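PDB 6V98: cysteine hydrolase, which is a type VI secretion effector that is probably injected into rival bacteria, where it is thought to act as a papain-like cysteine hydrolase. Local coordinates for residues I91-S94 with S95-V99; D127-L130 with R131-D135; F155-D158 with L159-M163; E181-Q184 with L185-D189. All coordinates share one frame; numbering follows the deposited sequence.

Contact 1: I91-S94 with S95-V99; sequences ITES and SLLKV
T92 and S95 meet through their hydroxyls at the start of helix 93-107: T92 OG1 and S95 OG lie 2.8 Å apart and share a hydrogen bond. In both residues the oxygen sits between the backbone N and the carbonyl carbon (chi1 73° in T92, 72° in S95), which turns the two short side chains in over the first turn. S95 OG is also bonded to the backbone N of T85. Beside this polar pair the packing is apolar. I91 lays its CG2 branch against L96 CB at 3.7 Å, and the same methyl is 3.7 Å from S95 OG; L96 is buried and leans on L199, while I91 rests on I50 and V84. On the looser side E93 and K98 are exposed, while L97 is only partly so and also touches L199. E93 lies along L97, its CG no nearer than 3.9 Å to L97 CD1, and K98 extends away. Small hydroxyl residues suit the tight side, and long charged ones the wet side. The backbone closes the turn with L96 N to T92 O (3.1 Å) and L97 N to E93 O (2.9 Å). A threonine at the N-cap is typical of a helix start, here directly after the short strand 90-91.

Contact 2: D127-L130 with R131-D135; sequences DSWL and RGKMD
D127 and R131 form a salt bridge one turn apart on helix 123-134, R131 NE giving its proton to D127 OD2 at 3.0 Å with an N-H...O angle of 168°. The acceptor lies at the edge of the guanidinium, nearly in its plane, yet the nitrogen reaches the carboxylate from above, 53° out of that plane. A bend at chi3 (-79°) folds the arginine back along the helix, so that one guanidinium face passes over S128 CA, 3.7 Å from R131 NH2. The second side-chain pair is W129 with K133. K133 CG stands over one face of the indole, 3.7 Å from the centroid of the six-membered ring of W129, in a CH-pi contact. Because the lysine bends at its second torsion, its CE also returns to the ring and lies 3.5 Å from W129 CZ2. Lysine suits this place through its long aliphatic stem, which can lie along an aromatic surface. Both pairs have i to i+4 spacing, set by backbone bonds such as R131 N to D127 O (3.0 Å) and K133 N to W129 O (2.9 Å). Farther out, D127 touches R58 and R131 touches Y60, both on strand 57-63. L130, the buried residue of the group, touches Y60 of that strand and F155 and L159 of helix 154-162, while W129 lies against L159 and A162 of the same helix.

Contact 3: F155-D158 with L159-M163; sequences FVID and LADAM
Helix 154-162, which begins two residues after the arsenic-modified C152 in this papain-like (clan CA) fold, is amphipathic, and its last two turns bring I157 beside D161, with D158 joined to D161 through a water. Regular i to i+4 bonds tie these turns together, among them D161 N to I157 O at 2.8 Å and A160 N to V156 O at 3.0 Å. The buried side carries F155, V156 and L159, whose apolar bulk suits the interior: V156 and L159 both pack on V47 of the central sheet. A160, buried too, adds only a methyl, 3.7 Å from V156 O. I157, itself buried against P167 and K170, lies along the exposed D161. Its CG2 points away from the backbone N (CG1 at chi1 -61°), which sets this methyl 3.6 Å from D161 OD2. The two aspartates are too far apart to touch, D158 OD1 and D161 OD2 being 5.0 Å from each other, and like charges would be expected to repel. K170 forms a salt bridge with D158 OD1 and probably eases that repulsion. The bridging water gives one proton to D158 OD1 at 2.9 Å and the other to D161 OD2 at 2.8 Å.

Contact 4: E181-Q184 with L185-D189; sequences EQFQ and LSEID. With CA (calcium ion), chain B; CA (calcium ion), chain C.
The chain passes from helix 176-184 through a turn into the extended backbone around D189: L185 N bonds Q182 O at 3.1 Å and S186 N bonds F183 O at 3.3 Å, each donor standing well above the carbonyl plane. This turn points oxygens at two calcium ions. The first is held by both carboxylate oxygens of E181, by Q184 OE1 at 2.4 Å, and by four waters. The second is bound by Q184 O and E187 O, both at 2.3 Å, by D189 OD1 and by a water, with E203 O among the remaining ligands. Q184 thus serves both ions, its side chain one and its carbonyl the other. Extended beyond CG (chi2 180°), it carries its amide out to the first calcium, while NE2 is held by G115 O. The amide stacks against the D189 carboxylate, the planes 28° apart and Q184 OE1 3.1 Å from D189 OD2. Two acceptors so close would be unfavourable alone, but the nearby calcium probably offsets this, and a water bound to the first ion donates to D189 OD2. Acidic and amide oxygens suit such hard cations. Away from the metals, F183 CE1 touches E187 CG at 3.5 Å, the ring being buried on V116 and L118, while the exposed L185 sets CD1 against the Q182 amide. The whole is a two-calcium site at a helix-to-strand turn, with carboxylate, amide and backbone oxygens as ligands.

How the contacts relate
Along the chain the four contacts follow in order: contact 1 lies at the start of helix 93-107, contacts 2 and 3 along one helix each, and contact 4 runs from helix 176-184 into strand 188-193. Contacts 2 and 3 are the pair that touch: their centres are 12 Å apart, and helices 123-134 and 154-162 pack together. Contact 1 lies across the chain's centre from contact 3, about 24 Å between centres. Contact 4 comes within about 8 Å of contact 1 and about 5 Å of contact 3, nearest atoms, without touching either. Contacts 1 to 3 pack on the seven-stranded antiparallel sheet and contact 4 runs into it, so helices and calcium sites are joined through one central scaffold.

Contact 1: I91-S94 with S95-V99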
ATOM      1  N   ILE A  91       3.969   0.716 -16.922  1.00 29.24           N
ATOM      2  CA  ILE A  91       2.567   1.052 -16.687  1.00 27.55           C
ATOM      3  C   ILE A  91       2.264   2.356 -17.399  1.00 29.38           C
ATOM      4  O   ILE A  91       3.003   3.337 -17.253  1.00 33.41           O
ATOM      5  CB  ILE A  91       2.260   1.187 -15.191  1.00 30.33           C
ATOM      6  CG1 ILE A  91       2.720  -0.045 -14.409  1.00 30.24           C
ATOM      7  CG2 ILE A  91       0.768   1.479 -15.019  1.00 30.40           C
ATOM      8  CD1 ILE A  91       2.761   0.198 -12.904  1.00 27.69           C
ATOM      9  N   THR A  92       1.180   2.381 -18.172  1.00 33.68           N
ATOM     10  CA  THR A  92       0.798   3.626 -18.824  1.00 36.54           C
ATOM     11  C   THR A  92       0.331   4.623 -17.773  1.00 33.25           C
ATOM     12  O   THR A  92      -0.283   4.244 -16.769  1.00 33.78           O
ATOM     13  CB  THR A  92      -0.297   3.391 -19.868  1.00 37.90           C
ATOM     14  OG1 THR A  92      -1.554   3.125 -19.221  1.00 37.76           O
ATOM     15  CG2 THR A  92       0.085   2.216 -20.768  1.00 33.62           C
ATOM     16  N   GLU A  93       0.650   5.904 -17.995  1.00 33.00           N
ATOM     17  CA  GLU A  93       0.288   6.932 -17.021  1.00 32.09           C
ATOM     18  C   GLU A  93      -1.218   6.971 -16.799  1.00 33.77           C
ATOM     19  O   GLU A  93      -1.681   7.042 -15.653  1.00 32.47           O
ATOM     20  CB  GLU A  93       0.798   8.310 -17.469  1.00 37.03           C
ATOM     21  CG  GLU A  93       0.257   9.470 -16.614  1.00 46.98           C
ATOM     22  CD  GLU A  93       0.817  10.838 -16.996  1.00 54.34           C
ATOM     23  OE1 GLU A  93       1.936  11.182 -16.558  1.00 59.50           O
ATOM     24  OE2 GLU A  93       0.129  11.573 -17.730  1.00 62.11           O
ATOM     25  N   SER A  94      -2.002   6.893 -17.881  1.00 32.53           N
ATOM     26  CA  SER A  94      -3.454   7.010 -17.753  1.00 30.61           C
ATOM     27  C   SER A  94      -4.041   5.876 -16.920  1.00 32.28           C
ATOM     28  O   SER A  94      -4.920   6.108 -16.079  1.00 31.15           O
ATOM     29  CB  SER A  94      -4.107   7.046 -19.139  1.00 41.69           C
ATOM     30  OG  SER A  94      -3.575   6.036 -19.972  1.00 44.64           O
ATOM     31  N   SER A  95      -3.571   4.642 -17.135  1.00 31.97           N
ATOM     32  CA  SER A  95      -4.157   3.514 -16.418  1.00 29.36           C
ATOM     33  C   SER A  95      -3.761   3.525 -14.952  1.00 32.14           C
ATOM     34  O   SER A  95      -4.543   3.094 -14.099  1.00 30.95           O
ATOM     35  CB  SER A  95      -3.758   2.193 -17.079  1.00 30.76           C
ATOM     36  OG  SER A  95      -2.392   1.881 -16.853  1.00 32.51           O
ATOM     37  N   LEU A  96      -2.562   4.017 -14.637  1.00 28.48           N
ATOM     38  CA  LEU A  96      -2.184   4.153 -13.236  1.00 30.34           C
ATOM     39  C   LEU A  96      -2.951   5.293 -12.575  1.00 31.21           C
ATOM     40  O   LEU A  96      -3.382   5.172 -11.422  1.00 28.48           O
ATOM     41  CB  LEU A  96      -0.671   4.358 -13.118  1.00 27.26           C
ATOM     42  CG  LEU A  96      -0.168   4.446 -11.676  1.00 27.33           C
ATOM     43  CD1 LEU A  96      -0.516   3.181 -10.956  1.00 25.33           C
ATOM     44  CD2 LEU A  96       1.335   4.691 -11.656  1.00 30.76           C
ATOM     45  N   LEU A  97      -3.159   6.399 -13.301  1.00 30.08           N
ATOM     46  CA  LEU A  97      -3.971   7.496 -12.778  1.00 25.73           C
ATOM     47  C   LEU A  97      -5.366   7.023 -12.385  1.00 29.56           C
ATOM     48  O   LEU A  97      -5.934   7.497 -11.394  1.00 31.16           O
ATOM     49  CB  LEU A  97      -4.092   8.621 -13.817  1.00 27.00           C
ATOM     50  CG  LEU A  97      -3.018   9.705 -13.901  1.00 36.99           C
ATOM     51  CD1 LEU A  97      -3.196  10.508 -15.196  1.00 35.22           C
ATOM     52  CD2 LEU A  97      -3.075  10.615 -12.679  1.00 27.82           C
ATOM     53  N   LYS A  98      -5.952   6.114 -13.165  1.00 29.79           N
ATOM     54  CA  LYS A  98      -7.295   5.638 -12.854  1.00 27.24           C
ATOM     55  C   LYS A  98      -7.312   4.886 -11.532  1.00 30.41           C
ATOM     56  O   LYS A  98      -8.231   5.054 -10.721  1.00 29.57           O
ATOM     57  CB  LYS A  98      -7.809   4.751 -13.986  1.00 29.01           C
ATOM     58  CG  LYS A  98      -9.216   4.247 -13.784  1.00 42.16           C
ATOM     59  CD  LYS A  98      -9.685   3.475 -14.992  1.00 46.43           C
ATOM     60  CE  LYS A  98     -11.064   2.913 -14.757  1.00 50.28           C
ATOM     61  NZ  LYS A  98     -11.478   2.061 -15.902  1.00 57.33           N
ATOM     62  N   VAL A  99      -6.280   4.071 -11.288  1.00 29.76           N
ATOM     63  CA  VAL A  99      -6.170   3.331 -10.036  1.00 25.77           C
ATOM     64  C   VAL A  99      -5.896   4.273  -8.876  1.00 23.86           C
ATOM     65  O   VAL A  99      -6.429   4.092  -7.777  1.00 25.80           O
ATOM     66  CB  VAL A  99      -5.068   2.260 -10.149  1.00 25.42           C
ATOM     67  CG1 VAL A  99      -4.763   1.636  -8.771  1.00 24.76           C
ATOM     68  CG2 VAL A  99      -5.480   1.192 -11.147  1.00 28.31           C
TER

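Contact 2: D127-L130 with R131-D135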
ATOM      1  N   ASP A 127       0.591 -11.847  -3.232  1.00 24.95           N
ATOM      2  CA  ASP A 127      -0.843 -12.114  -3.172  1.00 27.92           C
ATOM      3  C   ASP A 127      -1.157 -13.149  -2.104  1.00 25.01           C
ATOM      4  O   ASP A 127      -2.109 -12.990  -1.327  1.00 26.50           O
ATOM      5  CB  ASP A 127      -1.339 -12.578  -4.541  1.00 27.89           C
ATOM      6  CG  ASP A 127      -2.843 -12.572  -4.642  1.00 35.73           C
ATOM      7  OD1 ASP A 127      -3.424 -11.470  -4.592  1.00 31.55           O
ATOM      8  OD2 ASP A 127      -3.436 -13.665  -4.770  1.00 42.00           O
ATOM      9  N   SER A 128      -0.349 -14.204  -2.034  1.00 24.41           N
ATOM     10  CA  SER A 128      -0.542 -15.224  -1.006  1.00 25.97           C
ATOM     11  C   SER A 128      -0.338 -14.662   0.402  1.00 27.83           C
ATOM     12  O   SER A 128      -1.085 -15.002   1.331  1.00 24.25           O
ATOM     13  CB  SER A 128       0.414 -16.392  -1.262  1.00 26.94           C
ATOM     14  OG  SER A 128       0.228 -17.398  -0.275  1.00 41.36           O
ATOM     15  N   TRP A 129       0.676 -13.813   0.584  1.00 25.58           N
ATOM     16  CA  TRP A 129       0.943 -13.237   1.904  1.00 23.43           C
ATOM     17  C   TRP A 129      -0.205 -12.338   2.354  1.00 26.88           C
ATOM     18  O   TRP A 129      -0.663 -12.424   3.502  1.00 23.64           O
ATOM     19  CB  TRP A 129       2.270 -12.471   1.860  1.00 21.35           C
ATOM     20  CG  TRP A 129       2.851 -11.968   3.168  1.00 22.76           C
ATOM     21  CD1 TRP A 129       3.838 -12.556   3.900  1.00 26.15           C
ATOM     22  CD2 TRP A 129       2.527 -10.744   3.839  1.00 23.26           C
ATOM     23  NE1 TRP A 129       4.141 -11.785   4.993  1.00 26.51           N
ATOM     24  CE2 TRP A 129       3.346 -10.669   4.984  1.00 25.04           C
ATOM     25  CE3 TRP A 129       1.612  -9.716   3.592  1.00 23.12           C
ATOM     26  CZ2 TRP A 129       3.284  -9.604   5.879  1.00 28.74           C
ATOM     27  CZ3 TRP A 129       1.554  -8.648   4.476  1.00 23.65           C
ATOM     28  CH2 TRP A 129       2.384  -8.598   5.605  1.00 23.18           C
ATOM     29  N   LEU A 130      -0.696 -11.485   1.451  1.00 25.17           N
ATOM     30  CA  LEU A 130      -1.802 -10.585   1.771  1.00 24.38           C
ATOM     31  C   LEU A 130      -3.083 -11.357   2.073  1.00 24.09           C
ATOM     32  O   LEU A 130      -3.785 -11.050   3.046  1.00 24.11           O
ATOM     33  CB  LEU A 130      -2.002  -9.606   0.612  1.00 20.15           C
ATOM     34  CG  LEU A 130      -0.822  -8.636   0.516  1.00 21.35           C
ATOM     35  CD1 LEU A 130      -0.736  -8.037  -0.903  1.00 27.04           C
ATOM     36  CD2 LEU A 130      -0.933  -7.543   1.571  1.00 23.40           C
ATOM     37  N   ARG A 131      -3.408 -12.367   1.261  1.00 23.68           N
ATOM     38  CA  ARG A 131      -4.575 -13.191   1.563  1.00 25.17           C
ATOM     39  C   ARG A 131      -4.388 -13.930   2.886  1.00 31.77           C
ATOM     40  O   ARG A 131      -5.346 -14.110   3.647  1.00 31.34           O
ATOM     41  CB  ARG A 131      -4.835 -14.185   0.435  1.00 32.04           C
ATOM     42  CG  ARG A 131      -5.325 -13.560  -0.874  1.00 35.76           C
ATOM     43  CD  ARG A 131      -5.806 -14.628  -1.853  1.00 46.87           C
ATOM     44  NE  ARG A 131      -4.707 -15.303  -2.549  1.00 52.12           N
ATOM     45  CZ  ARG A 131      -4.170 -16.463  -2.173  1.00 56.69           C
ATOM     46  NH1 ARG A 131      -4.625 -17.096  -1.099  1.00 63.81           N
ATOM     47  NH2 ARG A 131      -3.175 -16.994  -2.876  1.00 53.45           N
ATOM     48  N   GLY A 132      -3.159 -14.355   3.177  1.00 29.64           N
ATOM     49  CA  GLY A 132      -2.890 -15.017   4.446  1.00 27.31           C
ATOM     50  C   GLY A 132      -3.087 -14.097   5.637  1.00 30.34           C
ATOM     51  O   GLY A 132      -3.659 -14.496   6.653  1.00 26.36           O
ATOM     52  N   LYS A 133      -2.637 -12.848   5.521  1.00 25.24           N
ATOM     53  CA  LYS A 133      -2.859 -11.902   6.603  1.00 26.65           C
ATOM     54  C   LYS A 133      -4.340 -11.575   6.742  1.00 27.68           C
ATOM     55  O   LYS A 133      -4.852 -11.429   7.861  1.00 29.52           O
ATOM     56  CB  LYS A 133      -2.038 -10.638   6.364  1.00 27.21           C
ATOM     57  CG  LYS A 133      -0.544 -10.802   6.545  1.00 26.91           C
ATOM     58  CD  LYS A 133      -0.205 -11.488   7.862  1.00 28.65           C
ATOM     59  CE  LYS A 133       1.270 -11.354   8.201  1.00 31.85           C
ATOM     60  NZ  LYS A 133       1.723 -12.456   9.095  1.00 39.52           N
ATOM     61  N   MET A 134      -5.058 -11.486   5.623  1.00 24.97           N
ATOM     62  CA  MET A 134      -6.493 -11.251   5.727  1.00 24.21           C
ATOM     63  C   MET A 134      -7.201 -12.421   6.400  1.00 32.53           C
ATOM     64  O   MET A 134      -8.158 -12.209   7.154  1.00 30.92           O
ATOM     65  CB  MET A 134      -7.102 -10.971   4.357  1.00 32.31           C
ATOM     66  CG  MET A 134      -8.509 -10.399   4.476  1.00 35.79           C
ATOM     67  SD  MET A 134      -8.936  -9.386   3.069  1.00 39.56           S
ATOM     68  CE  MET A 134      -8.748 -10.611   1.769  1.00 46.19           C
ATOM     69  N   ASP A 135      -6.723 -13.652   6.176  1.00 31.62           N
ATOM     70  CA  ASP A 135      -7.288 -14.819   6.858  1.00 34.76           C
ATOM     71  C   ASP A 135      -7.160 -14.741   8.375  1.00 32.28           C
ATOM     72  O   ASP A 135      -7.845 -15.491   9.082  1.00 35.41           O
ATOM     73  CB  ASP A 135      -6.616 -16.112   6.372  1.00 32.69           C
ATOM     74  CG  ASP A 135      -7.009 -16.483   4.955  1.00 47.11           C
ATOM     75  OD1 ASP A 135      -7.993 -15.910   4.442  1.00 51.40           O
ATOM     76  OD2 ASP A 135      -6.334 -17.346   4.354  1.00 53.49           O
TER

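Contact 3: F155-D158 with L159-M163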
ATOM      1  N   PHE A 155       2.284  -2.808   8.365  1.00 20.60           N
ATOM      2  CA  PHE A 155       1.745  -3.853   7.493  1.00 22.96           C
ATOM      3  C   PHE A 155       2.485  -3.885   6.158  1.00 19.34           C
ATOM      4  O   PHE A 155       2.927  -4.943   5.690  1.00 20.78           O
ATOM      5  CB  PHE A 155       0.253  -3.580   7.266  1.00 20.71           C
ATOM      6  CG  PHE A 155      -0.436  -4.541   6.333  1.00 24.51           C
ATOM      7  CD1 PHE A 155      -0.569  -5.880   6.673  1.00 21.64           C
ATOM      8  CD2 PHE A 155      -1.023  -4.092   5.160  1.00 21.77           C
ATOM      9  CE1 PHE A 155      -1.237  -6.772   5.846  1.00 25.12           C
ATOM     10  CE2 PHE A 155      -1.701  -4.970   4.316  1.00 23.65           C
ATOM     11  CZ  PHE A 155      -1.812  -6.319   4.662  1.00 21.86           C
ATOM     12  N   VAL A 156       2.605  -2.717   5.522  1.00 19.05           N
ATOM     13  CA  VAL A 156       3.224  -2.642   4.198  1.00 18.50           C
ATOM     14  C   VAL A 156       4.729  -2.882   4.290  1.00 19.82           C
ATOM     15  O   VAL A 156       5.327  -3.537   3.421  1.00 19.87           O
ATOM     16  CB  VAL A 156       2.898  -1.278   3.555  1.00 18.01           C
ATOM     17  CG1 VAL A 156       3.535  -1.162   2.169  1.00 20.85           C
ATOM     18  CG2 VAL A 156       1.387  -1.101   3.430  1.00 21.27           C
ATOM     19  N   ILE A 157       5.371  -2.354   5.337  1.00 19.76           N
ATOM     20  CA  ILE A 157       6.800  -2.603   5.514  1.00 22.97           C
ATOM     21  C   ILE A 157       7.044  -4.089   5.670  1.00 23.27           C
ATOM     22  O   ILE A 157       7.966  -4.652   5.061  1.00 21.78           O
ATOM     23  CB  ILE A 157       7.350  -1.832   6.727  1.00 21.60           C
ATOM     24  CG1 ILE A 157       7.172  -0.324   6.533  1.00 18.64           C
ATOM     25  CG2 ILE A 157       8.836  -2.212   6.957  1.00 25.05           C
ATOM     26  CD1 ILE A 157       7.370   0.466   7.800  1.00 21.87           C
ATOM     27  N   ASP A 158       6.214  -4.750   6.484  1.00 23.65           N
ATOM     28  CA  ASP A 158       6.359  -6.184   6.708  1.00 22.83           C
ATOM     29  C   ASP A 158       6.176  -6.964   5.413  1.00 24.25           C
ATOM     30  O   ASP A 158       6.882  -7.952   5.173  1.00 24.39           O
ATOM     31  CB  ASP A 158       5.359  -6.655   7.771  1.00 23.01           C
ATOM     32  CG  ASP A 158       5.709  -6.160   9.184  1.00 29.54           C
ATOM     33  OD1 ASP A 158       6.800  -5.583   9.388  1.00 32.45           O
ATOM     34  OD2 ASP A 158       4.877  -6.339  10.087  1.00 31.43           O
ATOM     35  N   LEU A 159       5.248  -6.529   4.554  1.00 21.34           N
ATOM     36  CA  LEU A 159       5.092  -7.174   3.249  1.00 22.38           C
ATOM     37  C   LEU A 159       6.357  -7.027   2.415  1.00 22.13           C
ATOM     38  O   LEU A 159       6.848  -7.996   1.819  1.00 22.69           O
ATOM     39  CB  LEU A 159       3.902  -6.571   2.495  1.00 21.43           C
ATOM     40  CG  LEU A 159       3.724  -7.004   1.035  1.00 23.37           C
ATOM     41  CD1 LEU A 159       3.435  -8.483   0.906  1.00 25.89           C
ATOM     42  CD2 LEU A 159       2.618  -6.181   0.397  1.00 21.91           C
ATOM     43  N   ALA A 160       6.876  -5.802   2.325  1.00 23.50           N
ATOM     44  CA  ALA A 160       8.048  -5.567   1.492  1.00 24.24           C
ATOM     45  C   ALA A 160       9.245  -6.325   2.036  1.00 24.59           C
ATOM     46  O   ALA A 160       9.992  -6.952   1.272  1.00 24.70           O
ATOM     47  CB  ALA A 160       8.334  -4.067   1.404  1.00 25.28           C
ATOM     48  N   ASP A 161       9.410  -6.326   3.364  1.00 22.89           N
ATOM     49  CA  ASP A 161      10.444  -7.150   3.991  1.00 27.48           C
ATOM     50  C   ASP A 161      10.283  -8.613   3.594  1.00 29.46           C
ATOM     51  O   ASP A 161      11.259  -9.291   3.246  1.00 28.72           O
ATOM     52  CB  ASP A 161      10.378  -7.016   5.518  1.00 58.41           C
ATOM     53  CG  ASP A 161      11.419  -6.047   6.084  1.00 75.80           C
ATOM     54  OD1 ASP A 161      12.637  -6.310   5.945  1.00 78.11           O
ATOM     55  OD2 ASP A 161      11.011  -5.028   6.682  1.00 75.52           O
ATOM     56  N   ALA A 162       9.044  -9.117   3.649  1.00 25.31           N
ATOM     57  CA  ALA A 162       8.788 -10.523   3.358  1.00 26.63           C
ATOM     58  C   ALA A 162       9.072 -10.855   1.900  1.00 25.43           C
ATOM     59  O   ALA A 162       9.410 -12.003   1.586  1.00 32.67           O
ATOM     60  CB  ALA A 162       7.342 -10.882   3.721  1.00 26.00           C
ATOM     61  N   MET A 163       8.961  -9.878   1.003  1.00 25.96           N
ATOM     62  CA  MET A 163       9.236 -10.128  -0.405  1.00 27.86           C
ATOM     63  C   MET A 163      10.730 -10.103  -0.714  1.00 34.16           C
ATOM     64  O   MET A 163      11.110 -10.320  -1.871  1.00 35.01           O
ATOM     65  CB  MET A 163       8.510  -9.101  -1.287  1.00 26.05           C
ATOM     66  CG  MET A 163       6.975  -9.104  -1.206  1.00 30.20           C
ATOM     67  SD  MET A 163       6.199 -10.688  -1.626  1.00 28.44           S
ATOM     68  CE  MET A 163       5.867 -11.285   0.036  1.00 26.82           C
TER
HETATM   69  O   HOH W   1       9.546  -6.230   8.710  1.00 39.77           O

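Contact 4: E181-Q184 with L185-D189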
ATOM      1  N   GLU A 181       8.718   9.208   3.355  1.00 28.31           N
ATOM      2  CA  GLU A 181       9.741  10.125   2.872  1.00 30.43           C
ATOM      3  C   GLU A 181      11.131   9.526   3.043  1.00 32.74           C
ATOM      4  O   GLU A 181      11.985   9.669   2.162  1.00 30.82           O
ATOM      5  CB  GLU A 181       9.624  11.464   3.590  1.00 29.92           C
ATOM      6  CG  GLU A 181       8.380  12.258   3.199  1.00 32.87           C
ATOM      7  CD  GLU A 181       8.362  12.650   1.726  1.00 32.06           C
ATOM      8  OE1 GLU A 181       9.421  13.045   1.196  1.00 32.30           O
ATOM      9  OE2 GLU A 181       7.280  12.554   1.103  1.00 31.65           O
ATOM     10  N   GLN A 182      11.370   8.835   4.161  1.00 30.12           N
ATOM     11  CA  GLN A 182      12.607   8.074   4.311  1.00 29.54           C
ATOM     12  C   GLN A 182      12.732   7.005   3.231  1.00 29.01           C
ATOM     13  O   GLN A 182      13.807   6.831   2.640  1.00 30.56           O
ATOM     14  CB  GLN A 182      12.660   7.435   5.701  1.00 32.09           C
ATOM     15  CG  GLN A 182      13.156   8.358   6.796  1.00 41.60           C
ATOM     16  CD  GLN A 182      14.453   9.063   6.426  1.00 47.64           C
ATOM     17  OE1 GLN A 182      14.473  10.274   6.201  1.00 57.40           O
ATOM     18  NE2 GLN A 182      15.538   8.302   6.345  1.00 47.02           N
ATOM     19  N   PHE A 183      11.645   6.274   2.966  1.00 29.84           N
ATOM     20  CA  PHE A 183      11.679   5.203   1.973  1.00 28.13           C
ATOM     21  C   PHE A 183      12.010   5.762   0.595  1.00 27.80           C
ATOM     22  O   PHE A 183      12.747   5.141  -0.184  1.00 29.83           O
ATOM     23  CB  PHE A 183      10.329   4.477   1.961  1.00 29.03           C
ATOM     24  CG  PHE A 183      10.384   3.038   1.478  1.00 28.54           C
ATOM     25  CD1 PHE A 183      11.534   2.507   0.922  1.00 36.97           C
ATOM     26  CD2 PHE A 183       9.260   2.222   1.580  1.00 36.04           C
ATOM     27  CE1 PHE A 183      11.565   1.190   0.479  1.00 31.56           C
ATOM     28  CE2 PHE A 183       9.295   0.896   1.144  1.00 23.05           C
ATOM     29  CZ  PHE A 183      10.439   0.395   0.584  1.00 25.15           C
ATOM     30  N   GLN A 184      11.495   6.954   0.293  1.00 27.17           N
ATOM     31  CA  GLN A 184      11.718   7.569  -1.010  1.00 25.78           C
ATOM     32  C   GLN A 184      13.174   7.952  -1.226  1.00 26.80           C
ATOM     33  O   GLN A 184      13.585   8.128  -2.377  1.00 29.23           O
ATOM     34  CB  GLN A 184      10.837   8.812  -1.166  1.00 26.83           C
ATOM     35  CG  GLN A 184       9.352   8.511  -1.445  1.00 23.71           C
ATOM     36  CD  GLN A 184       8.519   9.769  -1.597  1.00 24.97           C
ATOM     37  OE1 GLN A 184       8.948  10.859  -1.219  1.00 28.90           O
ATOM     38  NE2 GLN A 184       7.315   9.623  -2.146  1.00 23.76           N
ATOM     39  N   LEU A 185      13.961   8.095  -0.160  1.00 27.03           N
ATOM     40  CA  LEU A 185      15.369   8.453  -0.343  1.00 33.48           C
ATOM     41  C   LEU A 185      16.148   7.407  -1.133  1.00 32.45           C
ATOM     42  O   LEU A 185      17.178   7.741  -1.730  1.00 32.60           O
ATOM     43  CB  LEU A 185      16.038   8.665   1.012  1.00 37.55           C
ATOM     44  CG  LEU A 185      15.485   9.829   1.823  1.00 39.03           C
ATOM     45  CD1 LEU A 185      16.243   9.962   3.129  1.00 47.43           C
ATOM     46  CD2 LEU A 185      15.606  11.101   1.003  1.00 39.82           C
ATOM     47  N   SER A 186      15.694   6.151  -1.149  1.00 31.46           N
ATOM     48  CA  SER A 186      16.413   5.078  -1.829  1.00 40.16           C
ATOM     49  C   SER A 186      15.589   4.373  -2.898  1.00 37.94           C
ATOM     50  O   SER A 186      16.022   3.331  -3.404  1.00 31.49           O
ATOM     51  CB  SER A 186      16.913   4.046  -0.811  1.00 45.11           C
ATOM     52  OG  SER A 186      15.892   3.718   0.122  1.00 50.82           O
ATOM     53  N   GLU A 187      14.418   4.895  -3.262  1.00 27.11           N
ATOM     54  CA  GLU A 187      13.576   4.246  -4.258  1.00 27.04           C
ATOM     55  C   GLU A 187      12.969   5.298  -5.170  1.00 27.34           C
ATOM     56  O   GLU A 187      13.014   6.496  -4.884  1.00 27.92           O
ATOM     57  CB  GLU A 187      12.436   3.431  -3.622  1.00 31.63           C
ATOM     58  CG  GLU A 187      12.833   2.517  -2.489  1.00 29.08           C
ATOM     59  CD  GLU A 187      13.538   1.264  -2.970  1.00 33.76           C
ATOM     60  OE1 GLU A 187      13.509   0.993  -4.191  1.00 31.47           O
ATOM     61  OE2 GLU A 187      14.115   0.554  -2.127  1.00 34.56           O
ATOM     62  N   ILE A 188      12.402   4.820  -6.281  1.00 29.66           N
ATOM     63  CA  ILE A 188      11.647   5.666  -7.205  1.00 27.91           C
ATOM     64  C   ILE A 188      10.462   6.280  -6.473  1.00 27.64           C
ATOM     65  O   ILE A 188       9.725   5.576  -5.778  1.00 26.55           O
ATOM     66  CB  ILE A 188      11.184   4.824  -8.404  1.00 30.00           C
ATOM     67  CG1 ILE A 188      12.392   4.335  -9.218  1.00 33.03           C
ATOM     68  CG2 ILE A 188      10.188   5.583  -9.271  1.00 25.96           C
ATOM     69  CD1 ILE A 188      13.091   5.444  -9.984  1.00 39.86           C
ATOM     70  N   ASP A 189      10.260   7.593  -6.645  1.00 25.87           N
ATOM     71  CA  ASP A 189       9.173   8.329  -6.000  1.00 27.84           C
ATOM     72  C   ASP A 189       7.918   8.330  -6.857  1.00 26.56           C
ATOM     73  O   ASP A 189       7.984   8.471  -8.078  1.00 28.99           O
ATOM     74  CB  ASP A 189       9.552   9.790  -5.765  1.00 31.42           C
ATOM     75  CG  ASP A 189      10.499   9.980  -4.616  1.00 32.35           C
ATOM     76  OD1 ASP A 189      11.328   9.083  -4.371  1.00 39.34           O
ATOM     77  OD2 ASP A 189      10.411  11.052  -3.973  1.00 34.68           O
TER
HETATM   78 CA    CA B 301       8.134  13.121  -1.065  1.00 31.75          CA
HETATM   79 CA    CA C 302      13.636   8.722  -4.587  1.00 28.92          CA
HETATM   80  O   HOH W   2      15.874   5.164   2.409  1.00 43.72           O
HETATM   81  O   HOH W   3       6.003  12.377  -1.722  1.00 31.12           O
HETATM   82  O   HOH W   4      15.921   8.218  -4.522  1.00 37.58           O
HETATM   83  O   HOH W   5       8.326  12.742  -3.586  1.00 27.99           O
HETATM   84  O   HOH W   6      10.615  13.956  -1.603  1.00 40.44           O
HETATM   85  O   HOH W   7       7.151  15.341  -1.693  1.00 54.45           O